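Local coordinates for signal recognition particle 19 kDa protein (Pyrococcus furiosus, PDB 3DLU) that probably binds directly to 7S RNA and mediates binding of the 54 kDa subunit within the archaeal signal recognition particle, which targets nascent membrane proteins to the cytoplasmic membrane, at residues R3-P8 against Y79-S84; E42-K47 against K86-K91; F46-V51 against I73-P78. All coordinates share one frame; numbering follows the deposited sequence.

In the fold
From the N terminus, strand 3-6 runs antiparallel to strand 68-76, which pairs with strand 47-56. Interaction 1 ties strand 3-6 to the start of helix 81-100, closing the longest loop, with 70 residues between its segments. Interaction 2 ties the end of helix 34-43 to the same helix across 38 residues, its segments alternating with those of interaction 1. Interaction 3 builds the sheet, closing a hairpin loop of 21 residues wholly within the span of interaction 1, and shares Phe46 and Lys47 with interaction 2. Interactions 2 and 3 meet where Phe46 and Leu75 pack against Ile88; interaction 1 joins them through Ser84, which touches Phe46.

Interaction 1: R3-P8 against Y79-S84; sequences RFVVWP and YGKSKS
Here the N-terminal beta strand of the SRP19 fold meets the first turn of helix 81-100, through Phe4 and Lys81. The Lys81 CB lies over one face of the Phe4 ring, 3.9 Å from its centroid and 9° off the normal, in a CH-pi contact. With CG anti to the backbone N (chi1 174°) and the rest extended, the lysine crosses the ring obliquely and carries NZ to Val5 O, a hydrogen bond of 2.9 Å. The ammonium comes from above the carbonyl plane, and it also forms a salt bridge with Glu10, so a long aliphatic chain with a charged tip suits this place. An alanine here would keep CB over the ring but would probably expose more of Phe4 and leave Val5 O and Glu10 without this cationic partner. Phe4 itself takes the crowded first torsion (chi1 54°), and its CZ touches Ser84 CB at 3.6 Å. Further out, Gly80 is the N-cap residue of the helix. Its carbonyl accepts both Ser84 N and Ser84 OG, each at 3.0 Å from Gly80 O, while Ser77 OG is a further hydrogen-bond partner of Ser84 OG.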
loop_
_atom_site.group_PDB
_atom_site.type_symbol
_atom_site.label_atom_id
_atom_site.label_comp_id
_atom_site.label_asym_id
_atom_site.label_seq_id
_atom_site.Cartn_x
_atom_site.Cartn_y
_atom_site.Cartn_z
ATOM N N ARG A 3 -2.013 -20.604 4.823
ATOM C CA ARG A 3 -1.696 -19.244 4.435
ATOM C C ARG A 3 -2.213 -18.277 5.504
ATOM O O ARG A 3 -3.318 -18.439 6.007
ATOM C CB ARG A 3 -2.344 -18.952 3.084
ATOM C CG ARG A 3 -1.991 -17.628 2.468
ATOM C CD ARG A 3 -2.678 -17.510 1.108
ATOM N NE ARG A 3 -2.116 -18.433 0.124
ATOM C CZ ARG A 3 -2.266 -18.291 -1.192
ATOM N NH1 ARG A 3 -2.959 -17.265 -1.670
ATOM N NH2 ARG A 3 -1.713 -19.161 -2.033
ATOM N N PHE A 4 -1.403 -17.289 5.873
ATOM C CA PHE A 4 -1.823 -16.306 6.870
ATOM C C PHE A 4 -1.029 -15.020 6.725
ATOM O O PHE A 4 -0.016 -14.978 6.025
ATOM C CB PHE A 4 -1.684 -16.863 8.299
ATOM C CG PHE A 4 -0.311 -17.396 8.605
ATOM C CD1 PHE A 4 -0.030 -18.748 8.466
ATOM C CD2 PHE A 4 0.706 -16.541 9.000
ATOM C CE1 PHE A 4 1.242 -19.240 8.729
ATOM C CE2 PHE A 4 1.988 -17.026 9.264
ATOM C CZ PHE A 4 2.255 -18.374 9.130
ATOM N N VAL A 5 -1.489 -13.976 7.401
ATOM C CA VAL A 5 -0.815 -12.697 7.380
ATOM C C VAL A 5 0.181 -12.599 8.539
ATOM O O VAL A 5 -0.060 -13.120 9.626
ATOM C CB VAL A 5 -1.835 -11.531 7.457
ATOM C CG1 VAL A 5 -2.614 -11.571 8.776
ATOM C CG2 VAL A 5 -1.138 -10.195 7.279
ATOM N N VAL A 6 1.313 -11.962 8.275
ATOM C CA VAL A 6 2.235 -11.541 9.326
ATOM C C VAL A 6 2.277 -10.019 9.351
ATOM O O VAL A 6 2.563 -9.360 8.346
ATOM C CB VAL A 6 3.642 -12.119 9.131
ATOM C CG1 VAL A 6 4.600 -11.596 10.222
ATOM C CG2 VAL A 6 3.596 -13.652 9.152
ATOM N N TRP A 7 1.952 -9.458 10.505
ATOM C CA TRP A 7 2.002 -8.025 10.702
ATOM C C TRP A 7 3.223 -7.789 11.617
ATOM O O TRP A 7 3.309 -8.390 12.691
ATOM C CB TRP A 7 0.663 -7.572 11.320
ATOM C CG TRP A 7 0.609 -6.137 11.735
ATOM C CD1 TRP A 7 0.965 -5.052 10.987
ATOM C CD2 TRP A 7 0.131 -5.626 12.986
ATOM N NE1 TRP A 7 0.763 -3.891 11.711
ATOM C CE2 TRP A 7 0.248 -4.220 12.939
ATOM C CE3 TRP A 7 -0.377 -6.221 14.146
ATOM C CZ2 TRP A 7 -0.127 -3.397 14.011
ATOM C CZ3 TRP A 7 -0.750 -5.401 15.213
ATOM C CH2 TRP A 7 -0.616 -4.005 15.131
ATOM N N PRO A 8 4.208 -6.993 11.162
ATOM C CA PRO A 8 5.488 -6.920 11.889
ATOM C C PRO A 8 5.329 -6.631 13.389
ATOM O O PRO A 8 6.111 -7.134 14.196
ATOM C CB PRO A 8 6.214 -5.766 11.186
ATOM C CG PRO A 8 5.703 -5.847 9.765
ATOM C CD PRO A 8 4.228 -6.157 9.946
ATOM N N TYR A 79 3.722 -24.736 9.449
ATOM C CA TYR A 79 3.399 -24.566 10.870
ATOM C C TYR A 79 2.266 -23.576 11.060
ATOM O O TYR A 79 1.975 -22.785 10.171
ATOM C CB TYR A 79 4.624 -24.085 11.647
ATOM C CG TYR A 79 5.865 -24.891 11.356
ATOM C CD1 TYR A 79 5.997 -26.186 11.829
ATOM C CD2 TYR A 79 6.895 -24.366 10.591
ATOM C CE1 TYR A 79 7.125 -26.932 11.553
ATOM C CE2 TYR A 79 8.025 -25.104 10.308
ATOM C CZ TYR A 79 8.136 -26.386 10.793
ATOM O OH TYR A 79 9.263 -27.127 10.519
ATOM N N GLY A 80 1.640 -23.615 12.230
ATOM C CA GLY A 80 0.621 -22.638 12.570
ATOM C C GLY A 80 1.254 -21.270 12.726
ATOM O O GLY A 80 2.471 -21.155 12.871
ATOM N N LYS A 81 0.436 -20.225 12.703
ATOM C CA LYS A 81 0.966 -18.873 12.737
ATOM C C LYS A 81 1.818 -18.601 13.986
ATOM O O LYS A 81 2.883 -18.010 13.884
ATOM C CB LYS A 81 -0.154 -17.837 12.626
ATOM C CG LYS A 81 0.323 -16.397 12.810
ATOM C CD LYS A 81 -0.767 -15.399 12.442
ATOM C CE LYS A 81 -0.356 -13.973 12.774
ATOM N NZ LYS A 81 -1.318 -12.980 12.219
ATOM N N SER A 82 1.350 -19.022 15.157
ATOM C CA SER A 82 2.066 -18.703 16.387
ATOM C C SER A 82 3.503 -19.245 16.347
ATOM O O SER A 82 4.461 -18.530 16.648
ATOM C CB SER A 82 1.312 -19.230 17.608
ATOM O OG SER A 82 2.006 -18.903 18.796
ATOM N N LYS A 83 3.659 -20.505 15.958
ATOM C CA LYS A 83 4.992 -21.086 15.861
ATOM C C LYS A 83 5.816 -20.440 14.747
ATOM O O LYS A 83 7.022 -20.246 14.892
ATOM C CB LYS A 83 4.925 -22.601 15.664
ATOM C CG LYS A 83 6.284 -23.243 15.423
ATOM C CD LYS A 83 7.266 -22.926 16.559
ATOM C CE LYS A 83 8.562 -23.718 16.405
ATOM N NZ LYS A 83 9.588 -23.389 17.452
ATOM N N SER A 84 5.174 -20.125 13.627
ATOM C CA SER A 84 5.872 -19.466 12.525
ATOM C C SER A 84 6.414 -18.087 12.934
ATOM O O SER A 84 7.506 -17.709 12.528
ATOM C CB SER A 84 4.942 -19.333 11.305
ATOM O OG SER A 84 4.540 -20.611 10.823
#

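Interaction 2: E42-K47 against K86-K91; sequences EELKFK and KLIAQK
Leu44 pushes its CD1 methyl against helix 81-100, meeting Ile88 CG1 at 3.7 Å and Leu87 CB at 3.9 Å. The two leucine methyls divide the work: CD1 takes this apolar patch, whereas CD2 meets Lys91 CE tip to tip at 4.0 Å. A branched aliphatic side chain suits this place because it can fill both positions at once. Within the same segment, Leu44 CB sits over the centre of the Phe46 ring, 3.8 Å above its plane. Phe46 then extends the apolar surface: Leu87 CD1 approaches the ring at its edge, 4.1 Å from Phe46 CZ, and Ile88 CG1 lies 4.0 Å from Phe46 CE2. Lys91, bent at chi2 and chi3, sets CE against Leu44 and brings CD and NZ beside Glu43 OE1. There Glu43 OE1 forms a long salt bridge of 3.8 Å to Lys91 NZ, which also pairs with Glu94 on its own helix. Helix 34-43 ends in a Schellman motif with Lys45 at positive phi (71°), a turn that probably helps bring both Leu44 and Phe46 to face helix 81-100. The contact thus packs the turn between helix 34-43 and strand 47-56 onto helix 81-100, with Ala40 of the former touching Ile88 and Lys91, and Leu75 of strand 68-76 touching Ile88.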
loop_
_atom_site.group_PDB
_atom_site.type_symbol
_atom_site.label_atom_id
_atom_site.label_comp_id
_atom_site.label_asym_id
_atom_site.label_seq_id
_atom_site.Cartn_x
_atom_site.Cartn_y
_atom_site.Cartn_z
ATOM N N GLU A 42 11.907 -16.839 3.868
ATOM C CA GLU A 42 12.556 -17.541 2.766
ATOM C C GLU A 42 13.589 -18.519 3.315
ATOM O O GLU A 42 13.646 -19.677 2.900
ATOM C CB GLU A 42 13.199 -16.540 1.815
ATOM C CG GLU A 42 12.177 -15.754 0.980
ATOM C CD GLU A 42 12.802 -14.603 0.208
ATOM O OE1 GLU A 42 13.957 -14.229 0.519
ATOM O OE2 GLU A 42 12.135 -14.068 -0.704
ATOM N N GLU A 43 14.387 -18.064 4.273
ATOM C CA GLU A 43 15.358 -18.954 4.889
ATOM C C GLU A 43 14.691 -20.137 5.587
ATOM O O GLU A 43 15.251 -21.238 5.610
ATOM C CB GLU A 43 16.293 -18.203 5.846
ATOM C CG GLU A 43 17.424 -17.474 5.144
ATOM C CD GLU A 43 18.735 -17.543 5.915
ATOM O OE1 GLU A 43 18.804 -18.297 6.915
ATOM O OE2 GLU A 43 19.697 -16.848 5.518
ATOM N N LEU A 44 13.497 -19.909 6.135
ATOM C CA LEU A 44 12.731 -20.949 6.829
ATOM C C LEU A 44 11.953 -21.844 5.860
ATOM O O LEU A 44 11.257 -22.772 6.290
ATOM C CB LEU A 44 11.749 -20.321 7.830
ATOM C CG LEU A 44 12.439 -19.607 9.003
ATOM C CD1 LEU A 44 11.487 -18.660 9.725
ATOM C CD2 LEU A 44 13.042 -20.632 9.965
ATOM N N LYS A 45 12.071 -21.540 4.572
ATOM C CA LYS A 45 11.390 -22.286 3.500
ATOM C C LYS A 45 9.883 -22.054 3.486
ATOM O O LYS A 45 9.116 -22.919 3.066
ATOM C CB LYS A 45 11.661 -23.785 3.595
ATOM C CG LYS A 45 13.094 -24.150 3.894
ATOM C CD LYS A 45 13.932 -24.386 2.684
ATOM C CE LYS A 45 15.014 -25.404 3.035
ATOM N NZ LYS A 45 16.061 -25.494 2.004
ATOM N N PHE A 46 9.451 -20.897 3.964
ATOM C CA PHE A 46 8.050 -20.544 3.867
ATOM C C PHE A 46 7.869 -19.960 2.480
ATOM O O PHE A 46 8.839 -19.553 1.845
ATOM C CB PHE A 46 7.655 -19.505 4.926
ATOM C CG PHE A 46 7.808 -19.977 6.352
ATOM C CD1 PHE A 46 7.978 -21.322 6.652
ATOM C CD2 PHE A 46 7.731 -19.070 7.396
ATOM C CE1 PHE A 46 8.102 -21.750 7.969
ATOM C CE2 PHE A 46 7.850 -19.490 8.727
ATOM C CZ PHE A 46 8.038 -20.824 9.011
ATOM N N LYS A 47 6.646 -19.935 1.982
ATOM C CA LYS A 47 6.429 -19.329 0.678
ATOM C C LYS A 47 5.838 -17.943 0.874
ATOM O O LYS A 47 4.881 -17.783 1.625
ATOM C CB LYS A 47 5.502 -20.197 -0.172
ATOM C CG LYS A 47 5.241 -19.612 -1.547
ATOM C CD LYS A 47 4.397 -20.548 -2.392
ATOM C CE LYS A 47 4.376 -20.091 -3.847
ATOM N NZ LYS A 47 3.421 -20.886 -4.666
ATOM N N LYS A 86 7.311 -17.148 15.940
ATOM C CA LYS A 86 8.486 -17.397 16.794
ATOM C C LYS A 86 9.715 -17.786 15.957
ATOM O O LYS A 86 10.823 -17.282 16.179
ATOM C CB LYS A 86 8.181 -18.476 17.838
ATOM C CG LYS A 86 7.168 -18.036 18.908
ATOM C CD LYS A 86 6.685 -19.236 19.718
ATOM C CE LYS A 86 5.599 -18.838 20.701
ATOM N NZ LYS A 86 4.950 -20.034 21.296
ATOM N N LEU A 87 9.525 -18.675 14.983
ATOM C CA LEU A 87 10.627 -19.094 14.126
ATOM C C LEU A 87 11.192 -17.900 13.371
ATOM O O LEU A 87 12.407 -17.760 13.227
ATOM C CB LEU A 87 10.157 -20.149 13.121
ATOM C CG LEU A 87 9.866 -21.530 13.707
ATOM C CD1 LEU A 87 9.082 -22.351 12.688
ATOM C CD2 LEU A 87 11.189 -22.205 14.060
ATOM N N ILE A 88 10.298 -17.049 12.873
ATOM C CA ILE A 88 10.706 -15.870 12.122
ATOM C C ILE A 88 11.493 -14.901 13.004
ATOM O O ILE A 88 12.560 -14.421 12.607
ATOM C CB ILE A 88 9.487 -15.162 11.508
ATOM C CG1 ILE A 88 8.966 -15.984 10.334
ATOM C CG2 ILE A 88 9.847 -13.745 11.038
ATOM C CD1 ILE A 88 7.625 -15.484 9.791
ATOM N N ALA A 89 10.969 -14.631 14.199
ATOM C CA ALA A 89 11.639 -13.730 15.137
ATOM C C ALA A 89 13.053 -14.226 15.460
ATOM O O ALA A 89 14.032 -13.456 15.402
ATOM C CB ALA A 89 10.809 -13.575 16.421
ATOM N N GLN A 90 13.171 -15.511 15.774
ATOM C CA GLN A 90 14.467 -16.060 16.156
ATOM C C GLN A 90 15.442 -16.073 14.975
ATOM O O GLN A 90 16.642 -15.875 15.152
ATOM C CB GLN A 90 14.316 -17.436 16.811
ATOM C CG GLN A 90 15.625 -18.024 17.374
ATOM C CD GLN A 90 16.322 -17.138 18.415
ATOM O OE1 GLN A 90 15.736 -16.210 18.967
ATOM N NE2 GLN A 90 17.582 -17.446 18.692
ATOM N N LYS A 91 14.919 -16.263 13.766
ATOM C CA LYS A 91 15.750 -16.197 12.575
ATOM C C LYS A 91 16.266 -14.770 12.341
ATOM O O LYS A 91 17.425 -14.574 11.954
ATOM C CB LYS A 91 14.969 -16.703 11.359
ATOM C CG LYS A 91 15.728 -16.602 10.053
ATOM C CD LYS A 91 16.942 -17.520 10.041
ATOM C CE LYS A 91 16.573 -18.923 10.487
ATOM N NZ LYS A 91 17.729 -19.847 10.271
#

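Interaction 3: F46-V51 against I73-P78; sequences FKVIRV and IVLESP
This is antiparallel strand pairing within the beta hairpin of strands 47-56 and 68-76, interrupted by a classic beta bulge. Lys47 and Glu76 form a hydrogen-bonded pair, with Lys47 N to Glu76 O at 3.0 Å and Glu76 N to Lys47 O at 2.8 Å. Beyond the non-hydrogen-bonded pair Val48-Leu75 the register slips by one, as Ile49 and Arg50 both stand opposite Val74. Val74 O accepts Ile49 N at 2.8 Å, from above the carbonyl plane, and Arg50 N at 3.3 Å, on a lone pair; helix-like backbone angles at Ile49 (psi -47°) make this possible. Beta-branched Val48, Ile49 and Val74 suit strands, and Ile49 CB rests 3.7 Å from Val74 CG1. On the other face the longer Leu75 reaches Val48, its CD2 a tight 3.5 Å from Val48 CG2. The Lys47 and Glu76 side chains run alongside each other, but their charged atoms do not meet, and Glu76 OE2 forms its salt bridge with Arg3. At the hairpin's open end Ser77 lies over a face of Phe46, its OG 3.3 Å from Phe46 CE1; besides Ser84, this hydroxyl is hydrogen-bonded to Tyr79 N. Arg50 leaves the pair extended, to form salt bridges with Asp54 of the third subunit and Glu52 of the second. On one face Val51, Ile73 and Leu75 pack against helix 34-43, and Leu75 also reaches helix 81-100; strand 3-6 flanks strand 68-76, while at Val51 an antiparallel ladder with a strand of the third subunit carries the sheet across the interface.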
loop_
_atom_site.group_PDB
_atom_site.type_symbol
_atom_site.label_atom_id
_atom_site.label_comp_id
_atom_site.label_asym_id
_atom_site.label_seq_id
_atom_site.Cartn_x
_atom_site.Cartn_y
_atom_site.Cartn_z
ATOM N N PHE A 46 9.451 -20.897 3.964
ATOM C CA PHE A 46 8.050 -20.544 3.867
ATOM C C PHE A 46 7.869 -19.960 2.480
ATOM O O PHE A 46 8.839 -19.553 1.845
ATOM C CB PHE A 46 7.655 -19.505 4.926
ATOM C CG PHE A 46 7.808 -19.977 6.352
ATOM C CD1 PHE A 46 7.978 -21.322 6.652
ATOM C CD2 PHE A 46 7.731 -19.070 7.396
ATOM C CE1 PHE A 46 8.102 -21.750 7.969
ATOM C CE2 PHE A 46 7.850 -19.490 8.727
ATOM C CZ PHE A 46 8.038 -20.824 9.011
ATOM N N LYS A 47 6.646 -19.935 1.982
ATOM C CA LYS A 47 6.429 -19.329 0.678
ATOM C C LYS A 47 5.838 -17.943 0.874
ATOM O O LYS A 47 4.881 -17.783 1.625
ATOM C CB LYS A 47 5.502 -20.197 -0.172
ATOM C CG LYS A 47 5.241 -19.612 -1.547
ATOM C CD LYS A 47 4.397 -20.548 -2.392
ATOM C CE LYS A 47 4.376 -20.091 -3.847
ATOM N NZ LYS A 47 3.421 -20.886 -4.666
ATOM N N VAL A 48 6.429 -16.947 0.219
ATOM C CA VAL A 48 5.934 -15.575 0.289
ATOM C C VAL A 48 4.924 -15.287 -0.823
ATOM O O VAL A 48 5.233 -15.410 -2.012
ATOM C CB VAL A 48 7.087 -14.562 0.240
ATOM C CG1 VAL A 48 6.566 -13.152 0.367
ATOM C CG2 VAL A 48 8.085 -14.864 1.355
ATOM N N ILE A 49 3.722 -14.903 -0.406
ATOM C CA ILE A 49 2.574 -14.687 -1.289
ATOM C C ILE A 49 2.367 -13.201 -1.632
ATOM O O ILE A 49 2.152 -12.844 -2.798
ATOM C CB ILE A 49 1.292 -15.263 -0.640
ATOM C CG1 ILE A 49 1.459 -16.760 -0.332
ATOM C CG2 ILE A 49 0.054 -14.998 -1.497
ATOM C CD1 ILE A 49 1.886 -17.599 -1.542
ATOM N N ARG A 50 2.415 -12.340 -0.618
ATOM C CA ARG A 50 2.299 -10.887 -0.815
ATOM C C ARG A 50 3.202 -10.144 0.160
ATOM O O ARG A 50 3.307 -10.530 1.315
ATOM C CB ARG A 50 0.861 -10.399 -0.586
ATOM C CG ARG A 50 0.753 -8.851 -0.582
ATOM C CD ARG A 50 -0.683 -8.341 -0.423
ATOM N NE ARG A 50 -0.820 -6.924 -0.784
ATOM C CZ ARG A 50 -1.317 -5.979 0.014
ATOM N NH1 ARG A 50 -1.724 -6.278 1.240
ATOM N NH2 ARG A 50 -1.418 -4.724 -0.419
ATOM N N VAL A 51 3.834 -9.074 -0.299
ATOM C CA VAL A 51 4.581 -8.188 0.593
ATOM C C VAL A 51 4.152 -6.761 0.326
ATOM O O VAL A 51 4.257 -6.296 -0.796
ATOM C CB VAL A 51 6.097 -8.274 0.335
ATOM C CG1 VAL A 51 6.872 -7.419 1.350
ATOM C CG2 VAL A 51 6.561 -9.709 0.377
ATOM N N ILE A 73 2.821 -9.028 5.423
ATOM C CA ILE A 73 3.326 -10.090 4.565
ATOM C C ILE A 73 2.306 -11.203 4.615
ATOM O O ILE A 73 1.828 -11.557 5.688
ATOM C CB ILE A 73 4.685 -10.665 5.061
ATOM C CG1 ILE A 73 5.747 -9.570 5.235
ATOM C CG2 ILE A 73 5.189 -11.724 4.088
ATOM C CD1 ILE A 73 5.729 -8.876 6.591
ATOM N N VAL A 74 1.949 -11.743 3.457
ATOM C CA VAL A 74 1.153 -12.952 3.418
ATOM C C VAL A 74 2.118 -14.084 3.109
ATOM O O VAL A 74 2.900 -13.995 2.164
ATOM C CB VAL A 74 0.070 -12.878 2.318
ATOM C CG1 VAL A 74 -0.692 -14.183 2.259
ATOM C CG2 VAL A 74 -0.886 -11.701 2.593
ATOM N N LEU A 75 2.060 -15.132 3.935
ATOM C CA LEU A 75 2.966 -16.271 3.859
ATOM C C LEU A 75 2.214 -17.607 3.868
ATOM O O LEU A 75 1.071 -17.678 4.309
ATOM C CB LEU A 75 3.923 -16.249 5.058
ATOM C CG LEU A 75 4.919 -15.102 5.205
ATOM C CD1 LEU A 75 5.669 -15.220 6.529
ATOM C CD2 LEU A 75 5.890 -15.082 4.027
ATOM N N GLU A 76 2.863 -18.664 3.376
ATOM C CA GLU A 76 2.379 -20.019 3.592
ATOM C C GLU A 76 3.452 -20.776 4.357
ATOM O O GLU A 76 4.628 -20.686 4.020
ATOM C CB GLU A 76 2.100 -20.715 2.256
ATOM C CG GLU A 76 0.796 -20.285 1.646
ATOM C CD GLU A 76 0.551 -20.898 0.275
ATOM O OE1 GLU A 76 1.512 -21.374 -0.356
ATOM O OE2 GLU A 76 -0.613 -20.895 -0.160
ATOM N N SER A 77 3.048 -21.529 5.373
ATOM C CA SER A 77 4.007 -22.242 6.212
ATOM C C SER A 77 3.408 -23.583 6.621
ATOM O O SER A 77 2.198 -23.682 6.783
ATOM C CB SER A 77 4.299 -21.390 7.456
ATOM O OG SER A 77 4.874 -22.146 8.507
ATOM N N PRO A 78 4.256 -24.611 6.800
ATOM C CA PRO A 78 3.803 -25.911 7.312
ATOM C C PRO A 78 3.357 -25.819 8.770
ATOM O O PRO A 78 2.708 -26.735 9.270
ATOM C CB PRO A 78 5.058 -26.795 7.235
ATOM C CG PRO A 78 6.168 -25.935 6.748
ATOM C CD PRO A 78 5.723 -24.518 6.701
#